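Local coordinates for protein HTH-type transcriptional regulator ascG (Escherichia coli, PDB 3BRQ) that represses the cryptic asc operon as a DNA-binding transcriptional regulator of the LacI family, at residues T29-I34 / G180-A185. Numbering follows the deposited sequence.
Sequences TLYHGI and GKWTPA. With SO4 (sulfate ion), chain F.
Tyr31 lays its ring over the indole of Trp182 in an offset stack that spans the interdomain cleft of a LacI-type, periplasmic-binding-protein-like fold. Segment 29-34, in the loop after strand 21-27, belongs to one lobe, and segment 180-185, leading into helix 184-197, to the other. The tyrosine ring and the six-membered ring of the indole have centroids 3.8 Å apart, with planes inclined by 19°. Tyr31 CD2 sits over the middle of the indole system, 3.3 Å from Trp182 CD2, while Tyr31 CB lies over the face of the five-membered ring in a CH-pi contact, 3.7 Å from its centroid. The CB of Tyr31 already points at 180-185, and CG, anti to the backbone N (chi1 175°), lays the ring across the indole face. Leu30 and Thr183, the N-cap residue of helix 184-197, cross at about a right angle, Leu30 CD2 touching Thr183 CG2 at 3.9 Å; Leu30 also packs on Phe41 of the second subunit.

The polar ends of both aromatics are tied to the second lobe: Tyr31 OH bonds to Asp236 and Arg157, and Trp182 NE1 to Ser148. An alanine in place of Trp182 would probably leave one face of the Tyr31 ring without its stacking partner and Ser148 without the indole N-H. Within 29-34, Thr29 OG1 donates to Tyr31 O at 2.8 Å from above the carbonyl plane. A sulfate, probably from the crystallisation liquor, lies in the cleft, where LacI-family relatives bind effectors, held also by Thr153, Ser151, Tyr84 and Arg86; Gly33 N donates to its O4 at 2.9 Å, with an N-H...O angle of 155°.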
loop_
_atom_site.group_PDB
_atom_site.type_symbol
_atom_site.label_atom_id
_atom_site.label_comp_id
_atom_site.label_asym_id
_atom_site.label_seq_id
_atom_site.Cartn_x
_atom_site.Cartn_y
_atom_site.Cartn_z
ATOM N N THR B 29 -8.670 2.006 7.344
ATOM C CA THR B 29 -8.428 3.373 6.924
ATOM C C THR B 29 -7.596 3.325 5.668
ATOM O O THR B 29 -6.934 2.323 5.388
ATOM C CB THR B 29 -7.747 4.192 7.994
ATOM O OG1 THR B 29 -6.581 3.495 8.439
ATOM C CG2 THR B 29 -8.724 4.415 9.198
ATOM N N LEU B 30 -7.667 4.384 4.883
ATOM C CA LEU B 30 -7.002 4.369 3.583
ATOM C C LEU B 30 -5.492 4.534 3.832
ATOM O O LEU B 30 -4.668 3.916 3.152
ATOM C CB LEU B 30 -7.524 5.518 2.704
ATOM C CG LEU B 30 -6.807 5.661 1.368
ATOM C CD1 LEU B 30 -7.088 4.474 0.392
ATOM C CD2 LEU B 30 -7.193 6.986 0.739
ATOM N N TYR B 31 -5.158 5.348 4.831
ATOM C CA TYR B 31 -3.774 5.567 5.228
ATOM C C TYR B 31 -3.570 4.990 6.610
ATOM O O TYR B 31 -4.481 5.040 7.436
ATOM C CB TYR B 31 -3.433 7.068 5.277
ATOM C CG TYR B 31 -2.033 7.374 5.812
ATOM C CD1 TYR B 31 -0.898 7.208 5.013
ATOM C CD2 TYR B 31 -1.849 7.822 7.135
ATOM C CE1 TYR B 31 0.399 7.484 5.517
ATOM C CE2 TYR B 31 -0.578 8.101 7.624
ATOM C CZ TYR B 31 0.547 7.946 6.822
ATOM O OH TYR B 31 1.830 8.230 7.357
ATOM N N HIS B 32 -2.368 4.451 6.844
ATOM C CA HIS B 32 -1.932 4.061 8.170
ATOM C C HIS B 32 -0.560 4.661 8.434
ATOM O O HIS B 32 0.351 4.505 7.619
ATOM C CB HIS B 32 -1.807 2.533 8.227
ATOM C CG HIS B 32 -3.113 1.834 8.328
ATOM N ND1 HIS B 32 -3.798 1.360 7.223
ATOM C CD2 HIS B 32 -3.889 1.552 9.409
ATOM C CE1 HIS B 32 -4.921 0.784 7.626
ATOM N NE2 HIS B 32 -5.000 0.898 8.945
ATOM N N GLY B 33 -0.413 5.292 9.596
ATOM C CA GLY B 33 0.862 5.780 10.094
ATOM C C GLY B 33 1.958 4.731 10.154
ATOM O O GLY B 33 3.126 5.059 9.914
ATOM N N ILE B 34 1.599 3.455 10.400
ATOM C CA ILE B 34 2.554 2.363 10.289
ATOM C C ILE B 34 2.148 1.612 9.001
ATOM O O ILE B 34 1.078 0.995 8.940
ATOM C CB ILE B 34 2.493 1.380 11.521
ATOM C CG1 ILE B 34 2.521 2.115 12.884
ATOM C CG2 ILE B 34 3.551 0.236 11.378
ATOM C CD1 ILE B 34 3.666 3.091 13.090
ATOM N N GLY B 180 -5.416 18.238 4.911
ATOM C CA GLY B 180 -5.305 17.302 3.786
ATOM C C GLY B 180 -5.930 15.981 4.216
ATOM O O GLY B 180 -6.482 15.863 5.337
ATOM N N LYS B 181 -5.864 14.983 3.343
ATOM C CA LYS B 181 -6.618 13.732 3.552
ATOM C C LYS B 181 -5.771 12.528 3.203
ATOM O O LYS B 181 -6.336 11.453 3.050
ATOM C CB LYS B 181 -7.875 13.636 2.682
ATOM C CG LYS B 181 -8.581 14.911 2.327
ATOM C CD LYS B 181 -10.089 14.738 2.172
ATOM C CE LYS B 181 -10.826 15.337 3.424
ATOM N NZ LYS B 181 -12.286 15.610 3.145
ATOM N N TRP B 182 -4.439 12.720 3.115
ATOM C CA TRP B 182 -3.442 11.678 2.919
ATOM C C TRP B 182 -3.346 11.255 1.442
ATOM O O TRP B 182 -2.447 10.513 1.091
ATOM C CB TRP B 182 -3.683 10.389 3.754
ATOM C CG TRP B 182 -3.852 10.479 5.258
ATOM C CD1 TRP B 182 -5.000 10.215 5.958
ATOM C CD2 TRP B 182 -2.857 10.781 6.237
ATOM N NE1 TRP B 182 -4.780 10.334 7.298
ATOM C CE2 TRP B 182 -3.468 10.666 7.507
ATOM C CE3 TRP B 182 -1.516 11.141 6.172
ATOM C CZ2 TRP B 182 -2.784 10.901 8.697
ATOM C CZ3 TRP B 182 -0.832 11.353 7.342
ATOM C CH2 TRP B 182 -1.457 11.248 8.593
ATOM N N THR B 183 -4.244 11.721 0.600
ATOM C CA THR B 183 -4.217 11.396 -0.851
ATOM C C THR B 183 -3.303 12.385 -1.624
ATOM O O THR B 183 -3.156 13.548 -1.192
ATOM C CB THR B 183 -5.626 11.527 -1.443
ATOM O OG1 THR B 183 -6.035 12.900 -1.345
ATOM C CG2 THR B 183 -6.661 10.600 -0.679
ATOM N N PRO B 184 -2.711 11.947 -2.776
ATOM C CA PRO B 184 -1.960 12.847 -3.658
ATOM C C PRO B 184 -2.795 14.061 -4.084
ATOM O O PRO B 184 -2.280 15.231 -3.965
ATOM C CB PRO B 184 -1.618 11.967 -4.889
ATOM C CG PRO B 184 -1.623 10.546 -4.371
ATOM C CD PRO B 184 -2.721 10.553 -3.277
ATOM N N ALA B 185 -4.076 13.825 -4.468
ATOM C CA ALA B 185 -4.955 14.954 -4.841
ATOM C C ALA B 185 -5.054 16.001 -3.725
ATOM O O ALA B 185 -5.111 17.205 -3.990
ATOM C CB ALA B 185 -6.327 14.486 -5.130
HETATM S S SO4 F . -3.280 6.276 12.257
HETATM O O1 SO4 F . -2.616 7.020 13.277
HETATM O O2 SO4 F . -4.480 5.620 12.841
HETATM O O3 SO4 F . -3.506 7.084 11.087
HETATM O O4 SO4 F . -2.306 5.310 11.762
#